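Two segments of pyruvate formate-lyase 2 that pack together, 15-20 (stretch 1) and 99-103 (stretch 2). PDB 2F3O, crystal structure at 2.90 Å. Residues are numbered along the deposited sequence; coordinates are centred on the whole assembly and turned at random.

Stretch 1 15-20: KPARLS
Stretch 2 99-103: NRLMV

The apolar centre of the contact is Leu101, whose side chain meets Ala17 and Leu19 of the other stretch. Its rotamer is m, t (chi1 -60°, chi2 162°), which sends the two methyls to different neighbours: CD2 of Leu101 lies 4.0 Å from CB of Ala17, while CD1 of Leu101 lies 3.9 Å from CD1 of Leu19. Leu19 adopts t, p (-174°, 69°). Ala17 and Leu19, two residues apart on an extended backbone, thus project on the same face, and Leu101 packs against both. Leu101 and Leu19 are buried, as suits a wholly hydrocarbon contact. The Leu101 side chain also approaches the backbone, with CD2 of Leu101 3.5 Å from O of Arg18.

The other face, carrying Pro16, Arg18 and Met102, is more open. Met102 is m, t, m (-40°, 169°, -38°), a bend that brings its thioether back over the first stretch. SD of Met102 stands 4.3 Å from CG of Pro16, whose ring is C-gamma endo, and CE of Met102 is 3.9 Å from CB of Arg18. The Met102 side chain therefore spans the same pair-wise spacing on this face that Leu101 covers on the other, although Met102 remains exposed.

Between these faces the backbones run parallel, joined by a single beta bridge between Arg18 and Met102 (CA of Arg18 to CA of Met102, 4.5 Å). Arg18 (-118/160) and Leu19 (-84/108) are strand residues; Ala17 (-87/153), Leu101 (-132/122) and Met102 (-72/137) are likewise extended. In the parallel pattern one residue bonds to both neighbours of its partner: N of Met102 donates to O of Ala17 at 3.0 Å (165° at the hydrogen), and N of Leu19 donates to O of Met102 at 2.9 Å (171°). Both bonds are short and nearly straight. Each carbonyl also accepts a CA-H...O contact, from CA of Leu101 to O of Ala17 at 3.4 Å and from CA of Arg18 to O of Met102 at 3.5 Å.

At the polar edge the charged groups turn elsewhere. Arg18 (p, t, t; chi4 96°) starts sideways, but its end leads away from the second stretch, and its NE is hydrogen-bonded elsewhere in the structure. The Arg100 side chain (chi1 54°, chi3 25°) comes no nearer to the first stretch than 5.9 Å, from CG of Arg100 to O of Ala17. Lys15 and Ser20 make no contact across the interface. The two stretches bury 396 Å² in all, both sides summed, and are joined by main-chain hydrogen bonds and apolar side chains without a salt bridge.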

# COMPACT_ATOMS: atom_id res chain seq x y z
N LYS A 15 -24.59 46.78 18.71
CA LYS A 15 -23.73 47.94 18.53
C LYS A 15 -22.93 47.75 17.25
O LYS A 15 -22.78 46.62 16.80
CB LYS A 15 -22.84 48.13 19.77
CG LYS A 15 -21.80 47.05 20.06
CD LYS A 15 -21.26 47.17 21.51
CE LYS A 15 -19.96 46.39 21.73
NZ LYS A 15 -18.80 47.08 21.10
N PRO A 16 -22.46 48.86 16.62
CA PRO A 16 -21.66 48.78 15.38
C PRO A 16 -20.39 47.91 15.46
O PRO A 16 -19.77 47.80 16.52
CB PRO A 16 -21.29 50.25 15.09
CG PRO A 16 -21.48 50.95 16.39
CD PRO A 16 -22.65 50.27 17.02
N ALA A 17 -20.03 47.28 14.34
CA ALA A 17 -18.93 46.31 14.31
C ALA A 17 -17.59 46.98 14.08
O ALA A 17 -17.50 48.04 13.48
CB ALA A 17 -19.18 45.26 13.27
N ARG A 18 -16.53 46.34 14.58
CA ARG A 18 -15.18 46.87 14.40
C ARG A 18 -14.25 45.93 13.59
O ARG A 18 -14.51 44.74 13.44
CB ARG A 18 -14.58 47.18 15.77
CG ARG A 18 -14.21 45.96 16.58
CD ARG A 18 -13.75 46.35 17.95
NE ARG A 18 -12.99 45.31 18.64
CZ ARG A 18 -11.67 45.25 18.65
NH1 ARG A 18 -10.96 46.14 17.99
NH2 ARG A 18 -11.05 44.30 19.31
N LEU A 19 -13.18 46.48 13.06
CA LEU A 19 -12.11 45.65 12.54
C LEU A 19 -11.19 45.27 13.70
O LEU A 19 -10.45 46.11 14.22
CB LEU A 19 -11.35 46.39 11.47
CG LEU A 19 -10.33 45.46 10.83
CD1 LEU A 19 -11.07 44.39 10.03
CD2 LEU A 19 -9.38 46.23 9.96
N SER A 20 -11.25 44.01 14.12
CA SER A 20 -10.46 43.50 15.25
C SER A 20 -9.04 43.09 14.84
O SER A 20 -8.80 42.68 13.71
CB SER A 20 -11.17 42.33 15.92
OG SER A 20 -10.30 41.68 16.81
N ASN A 99 -21.66 46.28 5.63
CA ASN A 99 -20.64 45.66 6.49
C ASN A 99 -19.53 46.63 6.90
O ASN A 99 -18.34 46.38 6.68
CB ASN A 99 -20.08 44.39 5.84
CG ASN A 99 -19.38 43.47 6.82
OD1 ASN A 99 -19.87 43.24 7.93
ND2 ASN A 99 -18.24 42.94 6.41
N ARG A 100 -19.95 47.75 7.47
CA ARG A 100 -19.04 48.77 7.95
C ARG A 100 -18.30 48.30 9.20
O ARG A 100 -18.86 47.64 10.06
CB ARG A 100 -19.80 50.09 8.21
CG ARG A 100 -21.01 49.98 9.15
CD ARG A 100 -21.77 51.30 9.24
NE ARG A 100 -21.55 52.12 8.04
CZ ARG A 100 -21.88 53.40 7.94
NH1 ARG A 100 -22.46 54.03 8.97
NH2 ARG A 100 -21.63 54.07 6.82
N LEU A 101 -17.02 48.63 9.26
CA LEU A 101 -16.18 48.23 10.37
C LEU A 101 -15.41 49.45 10.83
O LEU A 101 -14.70 50.06 10.04
CB LEU A 101 -15.19 47.15 9.91
CG LEU A 101 -15.72 45.82 9.34
CD1 LEU A 101 -14.66 45.05 8.55
CD2 LEU A 101 -16.29 44.98 10.47
N MET A 102 -15.55 49.82 12.10
CA MET A 102 -14.78 50.94 12.62
C MET A 102 -13.35 50.47 12.72
O MET A 102 -13.09 49.35 13.15
CB MET A 102 -15.27 51.38 14.00
CG MET A 102 -16.77 51.37 14.19
SD MET A 102 -17.23 51.59 15.93
CE MET A 102 -15.98 50.64 16.83
N VAL A 103 -12.41 51.31 12.31
CA VAL A 103 -11.01 50.96 12.47
C VAL A 103 -10.32 51.97 13.39
O VAL A 103 -10.36 53.17 13.14
CB VAL A 103 -10.29 50.80 11.10
CG1 VAL A 103 -10.75 51.86 10.09
CG2 VAL A 103 -8.80 50.80 11.26